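Local coordinates for flavoprotein (Thermotoga maritima, PDB 5V8S) that probably works as an electron-transferring oxidoreductase, pairing a di-iron centre in a metallo-beta-lactamase-like domain with an FMN-binding flavodoxin domain, at residues E48-L56 with L236-W244; G61-G71 with T91-D102. The protein carries 1 engineered substitution. All coordinates share one frame; numbering follows the deposited sequence.

Contact 1: E48-L56 with L236-W244; sequences EGISYNAYL and LLPGHGLIW. With FEO (mu-oxo-diiron), chain C.
Asn53 N of strand 50-56 donates to Gly239 O, next to Pro238, at 2.8 Å; the N-to-C directions of the two short strand segments are 122° apart and their axes come no closer than 7.8 Å, so they are not neighbours in a sheet. Side chains do most of the joining. The amide nitrogen of Asn53 gives one hydrogen to Gly241 O (ND2 to O 2.9 Å) and the other to Pro238 O. Pro238 O also takes the hydroxyl of Tyr55 (OH to O 2.8 Å), the two donors arriving from opposite faces of its carbonyl plane. Ser51 OG receives Gly241 N and donates its hydroxyl to Asn53 OD1, which fixes the flip of that amide. Leu237 CB comes obliquely against Tyr55 CZ (3.6 Å), and Ile243 CD1 lies at the ring edge. His240 CG stands anti to its carbonyl carbon (chi1 -52°), which turns ND1 to Ser51 O (2.8 Å), only 3° from the imidazole plane; Ile50 CD1 sits over one face. His240 NE2 binds the iron FE2 at 2.2 Å with Asp101, the engineered Asp102 and Asp180. The Ser51 carbonyl, a second-shell acceptor, thus sets the ring's rotation and probably makes the imidazole a stronger electron donor to iron.

Contact 2: G61-G71 with T91-D102; sequences GANVLIDGWKG and THIIVNHTEPDD. Engineered in segment 91-102: Asp102 (natural residue His). With FEO (mu-oxo-diiron), chain C.
Val64, Leu65 and Ile66 pair in parallel with His92, Ile93 and Ile94, and the segment axes lie 4.6 Å apart at 25°. Backbone bonds alternate along the pair, from Leu65 N to His92 O, Ile94 N to Leu65 O and Asp67 N to Ile94 O. Val64 CG1 touches Ile94 CD1 at 3.8 Å on one face of the sheet, and Leu65 CB meets Ile93 CG1 on the other. At the start of the pair, Thr91 OG1 accepts Asn63 N (2.9 Å) and shares a hydrogen bond with His92 ND1.

Asp67 closes the other end. Its CB leaves a backbone with positive phi, and CG stands anti to the carbonyl carbon (chi1 -62°), which brings the carboxylate to Asn96. There OD1 takes Asn96 N at 3.1 Å through its syn lone pair, and also a proton from a water that bridges to His97 O. OD2 takes Asn96 ND2 at 3.1 Å, again on the syn side but tilted out of the carboxylate plane. The carboxylate and amide planes are 66° apart, so the grip is a crossed, two-pronged one. Asn96 OD1 turns to Thr170.

Just beyond this clasp, His97 NE2 and Glu99 OE1 bind the iron FE1, while Asp101 OD2 and the engineered Asp102, through OD2 at 2.3 Å, bind the iron FE2. Two parallel strands of a beta-alpha-beta unit, followed by a metal-binding loop and the first turn of the next helix with the His-x-Glu-x-Asp pattern of flavodiiron proteins, are characteristic of their metallo-beta-lactamase fold.

In the fold
Both contacts belong to the metallo-beta-lactamase-like domain and meet at the di-iron site. Contact 1 is buried throughout and links two different sheets, since strand 50-59 belongs to the seven-stranded one and strand 235-238 edges the five-stranded one. Contact 2 lies within the seven-stranded sheet, where strand 62-66 neighbours strand 50-59; it is mostly buried, with an exposed residue at Gly61. Its metal end reaches the second subunit, whose Tyr276 hydrogen-bonds Glu99 and whose Asp304 forms a salt bridge with Lys70. Side-chain-to-carbonyl bonds dominate contact 1, whereas regular backbone pairing dominates contact 2. One iron ligand comes from contact 1 and four from contact 2; His163 and Asp180 complete the protein ligands.

Contact 1: E48-L56 with L236-W244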
loop_
_atom_site.group_PDB
_atom_site.type_symbol
_atom_site.label_atom_id
_atom_site.label_comp_id
_atom_site.label_asym_id
_atom_site.label_seq_id
_atom_site.Cartn_x
_atom_site.Cartn_y
_atom_site.Cartn_z
ATOM N N GLU A 48 -18.025 0.620 0.338
ATOM C CA GLU A 48 -19.378 1.059 0.643
ATOM C C GLU A 48 -19.826 2.248 -0.196
ATOM O O GLU A 48 -21.008 2.621 -0.124
ATOM C CB GLU A 48 -19.479 1.453 2.112
ATOM C CG GLU A 48 -18.664 2.674 2.516
ATOM C CD GLU A 48 -17.260 2.356 3.035
ATOM O OE1 GLU A 48 -16.526 1.555 2.400
ATOM O OE2 GLU A 48 -16.904 2.909 4.105
ATOM N N GLY A 49 -18.920 2.884 -0.946
ATOM C CA GLY A 49 -19.289 4.007 -1.785
ATOM C C GLY A 49 -19.405 5.319 -1.030
ATOM O O GLY A 49 -19.190 5.430 0.183
ATOM N N ILE A 50 -19.784 6.340 -1.793
ATOM C CA ILE A 50 -19.962 7.692 -1.286
ATOM C C ILE A 50 -20.980 8.379 -2.176
ATOM O O ILE A 50 -21.058 8.107 -3.378
ATOM C CB ILE A 50 -18.619 8.454 -1.252
ATOM C CG1 ILE A 50 -18.752 9.759 -0.458
ATOM C CG2 ILE A 50 -18.087 8.686 -2.679
ATOM C CD1 ILE A 50 -17.454 10.577 -0.367
ATOM N N SER A 51 -21.785 9.259 -1.577
ATOM C CA SER A 51 -22.716 10.057 -2.361
ATOM C C SER A 51 -22.139 11.447 -2.596
ATOM O O SER A 51 -21.282 11.922 -1.852
ATOM C CB SER A 51 -24.088 10.160 -1.685
ATOM O OG SER A 51 -24.098 11.092 -0.608
ATOM N N TYR A 52 -22.635 12.099 -3.646
ATOM C CA TYR A 52 -22.393 13.526 -3.890
ATOM C C TYR A 52 -23.743 14.221 -3.805
ATOM O O TYR A 52 -24.687 13.843 -4.516
ATOM C CB TYR A 52 -21.701 13.812 -5.241
ATOM C CG TYR A 52 -20.533 12.892 -5.464
ATOM C CD1 TYR A 52 -19.464 12.885 -4.583
ATOM C CD2 TYR A 52 -20.545 11.989 -6.493
ATOM C CE1 TYR A 52 -18.405 11.990 -4.725
ATOM C CE2 TYR A 52 -19.478 11.081 -6.665
ATOM C CZ TYR A 52 -18.415 11.090 -5.762
ATOM O OH TYR A 52 -17.352 10.187 -5.871
ATOM N N ASN A 53 -23.832 15.229 -2.939
ATOM C CA ASN A 53 -25.097 15.892 -2.642
ATOM C C ASN A 53 -24.993 17.359 -3.029
ATOM O O ASN A 53 -24.111 18.062 -2.535
ATOM C CB ASN A 53 -25.427 15.864 -1.143
ATOM C CG ASN A 53 -25.411 14.459 -0.537
ATOM O OD1 ASN A 53 -25.562 13.445 -1.230
ATOM N ND2 ASN A 53 -25.239 14.406 0.782
ATOM N N ALA A 54 -25.889 17.816 -3.896
ATOM C CA ALA A 54 -26.027 19.227 -4.224
ATOM C C ALA A 54 -27.430 19.667 -3.843
ATOM O O ALA A 54 -28.305 18.836 -3.620
ATOM C CB ALA A 54 -25.795 19.443 -5.721
ATOM N N TYR A 55 -27.641 20.980 -3.762
ATOM C CA TYR A 55 -28.907 21.504 -3.267
ATOM C C TYR A 55 -29.379 22.640 -4.157
ATOM O O TYR A 55 -28.568 23.391 -4.705
ATOM C CB TYR A 55 -28.783 22.011 -1.821
ATOM C CG TYR A 55 -28.339 20.902 -0.889
ATOM C CD1 TYR A 55 -26.990 20.625 -0.708
ATOM C CD2 TYR A 55 -29.258 20.101 -0.235
ATOM C CE1 TYR A 55 -26.569 19.583 0.111
ATOM C CE2 TYR A 55 -28.850 19.068 0.588
ATOM C CZ TYR A 55 -27.512 18.814 0.760
ATOM O OH TYR A 55 -27.146 17.784 1.589
ATOM N N LEU A 56 -30.704 22.781 -4.270
ATOM C CA LEU A 56 -31.306 23.899 -4.986
ATOM C C LEU A 56 -32.289 24.605 -4.062
ATOM O O LEU A 56 -33.195 23.968 -3.510
ATOM C CB LEU A 56 -32.034 23.430 -6.251
ATOM C CG LEU A 56 -32.667 24.568 -7.068
ATOM C CD1 LEU A 56 -31.590 25.326 -7.831
ATOM C CD2 LEU A 56 -33.729 24.041 -8.016
ATOM N N LEU A 236 -28.262 20.269 9.210
ATOM C CA LEU A 236 -26.959 20.245 8.559
ATOM C C LEU A 236 -27.088 19.417 7.292
ATOM O O LEU A 236 -27.468 18.240 7.349
ATOM C CB LEU A 236 -25.888 19.677 9.493
ATOM C CG LEU A 236 -24.450 19.810 8.987
ATOM C CD1 LEU A 236 -23.509 19.963 10.163
ATOM C CD2 LEU A 236 -24.014 18.627 8.128
ATOM N N LEU A 237 -26.767 20.040 6.151
ATOM C CA LEU A 237 -26.937 19.471 4.817
ATOM C C LEU A 237 -25.548 19.380 4.193
ATOM O O LEU A 237 -25.054 20.360 3.598
ATOM C CB LEU A 237 -27.833 20.370 3.961
ATOM C CG LEU A 237 -29.356 20.234 4.131
ATOM C CD1 LEU A 237 -29.783 20.242 5.587
ATOM C CD2 LEU A 237 -30.067 21.308 3.333
ATOM N N PRO A 238 -24.869 18.246 4.330
ATOM C CA PRO A 238 -23.500 18.120 3.805
ATOM C C PRO A 238 -23.441 17.627 2.377
ATOM O O PRO A 238 -24.452 17.227 1.791
ATOM C CB PRO A 238 -22.881 17.070 4.731
ATOM C CG PRO A 238 -24.055 16.135 4.982
ATOM C CD PRO A 238 -25.325 17.009 4.979
ATOM N N GLY A 239 -22.220 17.587 1.835
ATOM C CA GLY A 239 -21.985 17.175 0.468
ATOM C C GLY A 239 -21.871 15.694 0.243
ATOM O O GLY A 239 -21.870 15.265 -0.908
ATOM N N HIS A 240 -21.754 14.920 1.312
ATOM C CA HIS A 240 -21.625 13.472 1.217
ATOM C C HIS A 240 -22.397 12.842 2.358
ATOM O O HIS A 240 -22.258 13.273 3.498
ATOM C CB HIS A 240 -20.158 13.028 1.357
ATOM C CG HIS A 240 -19.209 13.728 0.433
ATOM N ND1 HIS A 240 -19.222 13.558 -0.934
ATOM C CD2 HIS A 240 -18.220 14.611 0.691
ATOM C CE1 HIS A 240 -18.273 14.297 -1.480
ATOM N NE2 HIS A 240 -17.645 14.939 -0.514
ATOM N N GLY A 241 -23.168 11.799 2.046
ATOM C CA GLY A 241 -23.858 11.032 3.080
ATOM C C GLY A 241 -25.206 11.619 3.481
ATOM O O GLY A 241 -25.891 12.282 2.703
ATOM N N LEU A 242 -25.580 11.344 4.728
ATOM C CA LEU A 242 -26.891 11.696 5.241
ATOM C C LEU A 242 -27.024 13.194 5.488
ATOM O O LEU A 242 -26.067 13.886 5.852
ATOM C CB LEU A 242 -27.108 10.983 6.567
ATOM C CG LEU A 242 -27.448 9.491 6.558
ATOM C CD1 LEU A 242 -27.900 9.118 7.956
ATOM C CD2 LEU A 242 -28.522 9.128 5.518
ATOM N N ILE A 243 -28.265 13.668 5.353
ATOM C CA ILE A 243 -28.695 14.988 5.800
ATOM C C ILE A 243 -29.204 14.842 7.223
ATOM O O ILE A 243 -29.821 13.826 7.563
ATOM C CB ILE A 243 -29.807 15.505 4.873
ATOM C CG1 ILE A 243 -29.241 15.742 3.481
ATOM C CG2 ILE A 243 -30.483 16.755 5.430
ATOM C CD1 ILE A 243 -30.292 15.710 2.420
ATOM N N TRP A 244 -28.962 15.852 8.051
ATOM C CA TRP A 244 -29.349 15.817 9.460
ATOM C C TRP A 244 -30.396 16.894 9.721
ATOM O O TRP A 244 -30.066 18.075 9.857
ATOM C CB TRP A 244 -28.121 15.971 10.350
ATOM C CG TRP A 244 -27.158 14.832 10.171
ATOM C CD1 TRP A 244 -26.349 14.590 9.087
ATOM C CD2 TRP A 244 -26.924 13.754 11.090
ATOM N NE1 TRP A 244 -25.624 13.439 9.294
ATOM C CE2 TRP A 244 -25.952 12.914 10.516
ATOM C CE3 TRP A 244 -27.423 13.437 12.351
ATOM C CZ2 TRP A 244 -25.485 11.768 11.161
ATOM C CZ3 TRP A 244 -26.964 12.297 12.988
ATOM C CH2 TRP A 244 -25.999 11.480 12.394
HETATM FE FE1 FEO C . -12.987 17.759 -0.351
HETATM FE FE2 FEO C . -16.008 16.310 -0.983
HETATM O O FEO C . -14.428 17.224 -1.433
HETATM O O HOH W 1 -12.897 15.579 -0.023
HETATM O O HOH W 2 -14.709 14.846 0.177
#

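Contact 2: G61-G71 with T91-D102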
loop_
_atom_site.group_PDB
_atom_site.type_symbol
_atom_site.label_atom_id
_atom_site.label_comp_id
_atom_site.label_asym_id
_atom_site.label_seq_id
_atom_site.Cartn_x
_atom_site.Cartn_y
_atom_site.Cartn_z
ATOM N N GLY A 61 -37.484 35.484 -6.719
ATOM C CA GLY A 61 -36.524 36.284 -7.440
ATOM C C GLY A 61 -35.159 35.643 -7.611
ATOM O O GLY A 61 -34.272 36.270 -8.198
ATOM N N ALA A 62 -34.960 34.417 -7.137
ATOM C CA ALA A 62 -33.651 33.800 -7.236
ATOM C C ALA A 62 -33.816 32.292 -7.201
ATOM O O ALA A 62 -34.745 31.769 -6.586
ATOM C CB ALA A 62 -32.739 34.233 -6.082
ATOM N N ASN A 63 -32.904 31.600 -7.874
ATOM C CA ASN A 63 -32.769 30.155 -7.750
ATOM C C ASN A 63 -31.296 29.883 -7.504
ATOM O O ASN A 63 -30.450 30.216 -8.347
ATOM C CB ASN A 63 -33.249 29.402 -8.999
ATOM C CG ASN A 63 -34.753 29.449 -9.181
ATOM O OD1 ASN A 63 -35.520 29.062 -8.296
ATOM N ND2 ASN A 63 -35.181 29.931 -10.343
ATOM N N VAL A 64 -30.993 29.299 -6.350
ATOM C CA VAL A 64 -29.623 29.190 -5.845
ATOM C C VAL A 64 -29.220 27.719 -5.839
ATOM O O VAL A 64 -29.763 26.919 -5.070
ATOM C CB VAL A 64 -29.491 29.791 -4.441
ATOM C CG1 VAL A 64 -28.033 29.763 -3.971
ATOM C CG2 VAL A 64 -30.072 31.208 -4.400
ATOM N N LEU A 65 -28.247 27.370 -6.676
ATOM C CA LEU A 65 -27.653 26.035 -6.674
ATOM C C LEU A 65 -26.461 26.032 -5.731
ATOM O O LEU A 65 -25.652 26.963 -5.744
ATOM C CB LEU A 65 -27.185 25.665 -8.078
ATOM C CG LEU A 65 -26.424 24.348 -8.202
ATOM C CD1 LEU A 65 -27.341 23.177 -7.903
ATOM C CD2 LEU A 65 -25.844 24.251 -9.607
ATOM N N ILE A 66 -26.367 24.997 -4.896
ATOM C CA ILE A 66 -25.307 24.906 -3.894
ATOM C C ILE A 66 -24.546 23.613 -4.144
ATOM O O ILE A 66 -25.094 22.516 -3.996
ATOM C CB ILE A 66 -25.847 24.998 -2.458
ATOM C CG1 ILE A 66 -26.604 26.332 -2.311
ATOM C CG2 ILE A 66 -24.694 24.898 -1.432
ATOM C CD1 ILE A 66 -27.138 26.590 -0.929
ATOM N N ASP A 67 -23.290 23.756 -4.564
ATOM C CA ASP A 67 -22.381 22.651 -4.857
ATOM C C ASP A 67 -22.852 21.845 -6.074
ATOM O O ASP A 67 -23.694 22.322 -6.842
ATOM C CB ASP A 67 -22.133 21.840 -3.578
ATOM C CG ASP A 67 -21.452 22.695 -2.472
ATOM O OD1 ASP A 67 -20.616 23.586 -2.802
ATOM O OD2 ASP A 67 -21.768 22.510 -1.278
ATOM N N GLY A 68 -22.286 20.667 -6.304
ATOM C CA GLY A 68 -22.542 19.924 -7.520
ATOM C C GLY A 68 -22.122 18.468 -7.352
ATOM O O GLY A 68 -22.032 17.952 -6.237
ATOM N N TRP A 69 -21.844 17.814 -8.480
ATOM C CA TRP A 69 -21.460 16.406 -8.508
ATOM C C TRP A 69 -20.116 16.233 -9.210
ATOM O O TRP A 69 -19.646 17.110 -9.934
ATOM C CB TRP A 69 -22.475 15.544 -9.275
ATOM C CG TRP A 69 -23.834 15.379 -8.636
ATOM C CD1 TRP A 69 -24.237 15.818 -7.418
ATOM C CD2 TRP A 69 -24.959 14.714 -9.219
ATOM N NE1 TRP A 69 -25.555 15.486 -7.211
ATOM C CE2 TRP A 69 -26.021 14.812 -8.306
ATOM C CE3 TRP A 69 -25.172 14.054 -10.435
ATOM C CZ2 TRP A 69 -27.273 14.274 -8.560
ATOM C CZ3 TRP A 69 -26.416 13.532 -10.693
ATOM C CH2 TRP A 69 -27.449 13.632 -9.751
ATOM N N LYS A 70 -19.503 15.072 -8.996
ATOM C CA LYS A 70 -18.232 14.760 -9.637
ATOM C C LYS A 70 -18.399 14.778 -11.154
ATOM O O LYS A 70 -19.468 14.470 -11.684
ATOM C CB LYS A 70 -17.775 13.384 -9.161
ATOM C CG LYS A 70 -16.346 13.030 -9.510
ATOM C CD LYS A 70 -15.937 11.775 -8.695
ATOM C CE LYS A 70 -14.624 11.160 -9.107
ATOM N NZ LYS A 70 -14.874 10.180 -10.155
ATOM N N GLY A 71 -17.304 15.096 -11.856
ATOM C CA GLY A 71 -17.381 15.406 -13.275
ATOM C C GLY A 71 -17.840 14.263 -14.157
ATOM O O GLY A 71 -18.451 14.498 -15.202
ATOM N N THR A 91 -29.916 31.646 -10.927
ATOM C CA THR A 91 -29.347 32.976 -10.772
ATOM C C THR A 91 -28.061 32.992 -9.964
ATOM O O THR A 91 -27.251 33.917 -10.139
ATOM C CB THR A 91 -30.352 33.922 -10.083
ATOM O OG1 THR A 91 -30.766 33.363 -8.830
ATOM C CG2 THR A 91 -31.593 34.186 -10.967
ATOM N N HIS A 92 -27.851 32.007 -9.090
ATOM C CA HIS A 92 -26.704 31.967 -8.193
ATOM C C HIS A 92 -26.196 30.544 -8.088
ATOM O O HIS A 92 -26.985 29.601 -8.103
ATOM C CB HIS A 92 -27.110 32.408 -6.786
ATOM C CG HIS A 92 -27.515 33.837 -6.698
ATOM N ND1 HIS A 92 -28.733 34.293 -7.162
ATOM C CD2 HIS A 92 -26.868 34.915 -6.199
ATOM C CE1 HIS A 92 -28.811 35.595 -6.959
ATOM N NE2 HIS A 92 -27.693 36.000 -6.383
ATOM N N ILE A 93 -24.875 30.402 -7.987
ATOM C CA ILE A 93 -24.243 29.138 -7.620
ATOM C C ILE A 93 -23.274 29.407 -6.474
ATOM O O ILE A 93 -22.361 30.234 -6.604
ATOM C CB ILE A 93 -23.505 28.479 -8.804
ATOM C CG1 ILE A 93 -24.463 28.224 -9.970
ATOM C CG2 ILE A 93 -22.876 27.157 -8.353
ATOM C CD1 ILE A 93 -23.815 27.757 -11.249
ATOM N N ILE A 94 -23.464 28.704 -5.358
ATOM C CA ILE A 94 -22.581 28.810 -4.198
ATOM C C ILE A 94 -21.640 27.616 -4.202
ATOM O O ILE A 94 -22.081 26.466 -4.280
ATOM C CB ILE A 94 -23.374 28.870 -2.881
ATOM C CG1 ILE A 94 -24.223 30.154 -2.843
ATOM C CG2 ILE A 94 -22.410 28.822 -1.683
ATOM C CD1 ILE A 94 -25.112 30.289 -1.593
ATOM N N VAL A 95 -20.353 27.901 -4.145
ATOM C CA VAL A 95 -19.307 26.883 -4.149
ATOM C C VAL A 95 -18.625 26.940 -2.786
ATOM O O VAL A 95 -17.745 27.769 -2.544
ATOM C CB VAL A 95 -18.320 27.104 -5.300
ATOM C CG1 VAL A 95 -17.237 26.034 -5.290
ATOM C CG2 VAL A 95 -19.065 27.093 -6.621
ATOM N N ASN A 96 -19.026 26.039 -1.879
ATOM C CA ASN A 96 -18.442 26.009 -0.549
ATOM C C ASN A 96 -17.007 25.470 -0.568
ATOM O O ASN A 96 -16.238 25.766 0.350
ATOM C CB ASN A 96 -19.288 25.106 0.351
ATOM C CG ASN A 96 -20.616 25.736 0.741
ATOM O OD1 ASN A 96 -20.656 26.857 1.257
ATOM N ND2 ASN A 96 -21.725 25.012 0.504
ATOM N N HIS A 97 -16.638 24.705 -1.597
ATOM C CA HIS A 97 -15.379 23.974 -1.680
ATOM C C HIS A 97 -15.259 23.536 -3.125
ATOM O O HIS A 97 -16.248 23.112 -3.731
ATOM C CB HIS A 97 -15.478 22.773 -0.717
ATOM C CG HIS A 97 -14.341 21.784 -0.729
ATOM N ND1 HIS A 97 -13.000 22.110 -0.624
ATOM C CD2 HIS A 97 -14.389 20.432 -0.713
ATOM C CE1 HIS A 97 -12.277 21.003 -0.589
ATOM N NE2 HIS A 97 -13.099 19.970 -0.632
ATOM N N THR A 98 -14.066 23.687 -3.690
ATOM C CA THR A 98 -13.881 23.566 -5.128
ATOM C C THR A 98 -13.363 22.205 -5.573
ATOM O O THR A 98 -13.126 22.019 -6.770
ATOM C CB THR A 98 -12.906 24.632 -5.628
ATOM O OG1 THR A 98 -11.610 24.396 -5.060
ATOM C CG2 THR A 98 -13.399 26.030 -5.259
ATOM N N GLU A 99 -13.152 21.261 -4.662
ATOM C CA GLU A 99 -12.568 19.992 -5.074
ATOM C C GLU A 99 -13.484 19.334 -6.110
ATOM O O GLU A 99 -14.711 19.422 -5.997
ATOM C CB GLU A 99 -12.394 19.069 -3.867
ATOM C CG GLU A 99 -11.654 17.786 -4.163
ATOM C CD GLU A 99 -11.345 16.981 -2.934
ATOM O OE1 GLU A 99 -11.490 17.483 -1.814
ATOM O OE2 GLU A 99 -10.920 15.811 -3.094
ATOM N N PRO A 100 -12.939 18.664 -7.132
ATOM C CA PRO A 100 -13.804 18.211 -8.234
ATOM C C PRO A 100 -14.829 17.148 -7.905
ATOM O O PRO A 100 -15.686 16.898 -8.758
ATOM C CB PRO A 100 -12.811 17.741 -9.294
ATOM C CG PRO A 100 -11.625 18.596 -9.061
ATOM C CD PRO A 100 -11.532 18.759 -7.574
ATOM N N ASP A 101 -14.786 16.484 -6.742
ATOM C CA ASP A 101 -15.901 15.605 -6.406
ATOM C C ASP A 101 -17.185 16.383 -6.155
ATOM O O ASP A 101 -18.279 15.842 -6.337
ATOM C CB ASP A 101 -15.597 14.733 -5.189
ATOM C CG ASP A 101 -15.263 15.528 -3.940
ATOM O OD1 ASP A 101 -14.443 16.457 -4.001
ATOM O OD2 ASP A 101 -15.825 15.219 -2.864
ATOM N N ASP A 102 -17.064 17.637 -5.760
ATOM C CA ASP A 102 -18.208 18.506 -5.564
ATOM C C ASP A 102 -18.370 19.566 -6.655
ATOM O O ASP A 102 -19.487 20.054 -6.842
ATOM C CB ASP A 102 -18.143 19.121 -4.148
ATOM C CG ASP A 102 -18.215 18.013 -3.018
ATOM O OD1 ASP A 102 -19.264 17.320 -2.912
ATOM O OD2 ASP A 102 -17.244 17.793 -2.247
HETATM FE FE1 FEO C . -12.987 17.759 -0.351
HETATM FE FE2 FEO C . -16.008 16.310 -0.983
HETATM O O FEO C . -14.428 17.224 -1.433
HETATM O O HOH W 3 -18.868 23.071 -4.848
HETATM O O HOH W 4 -21.491 18.239 -3.544
HETATM O O HOH W 5 -14.619 15.655 -11.267
HETATM O O HOH W 1 -12.897 15.579 -0.023
HETATM O O HOH W 2 -14.709 14.846 0.177
#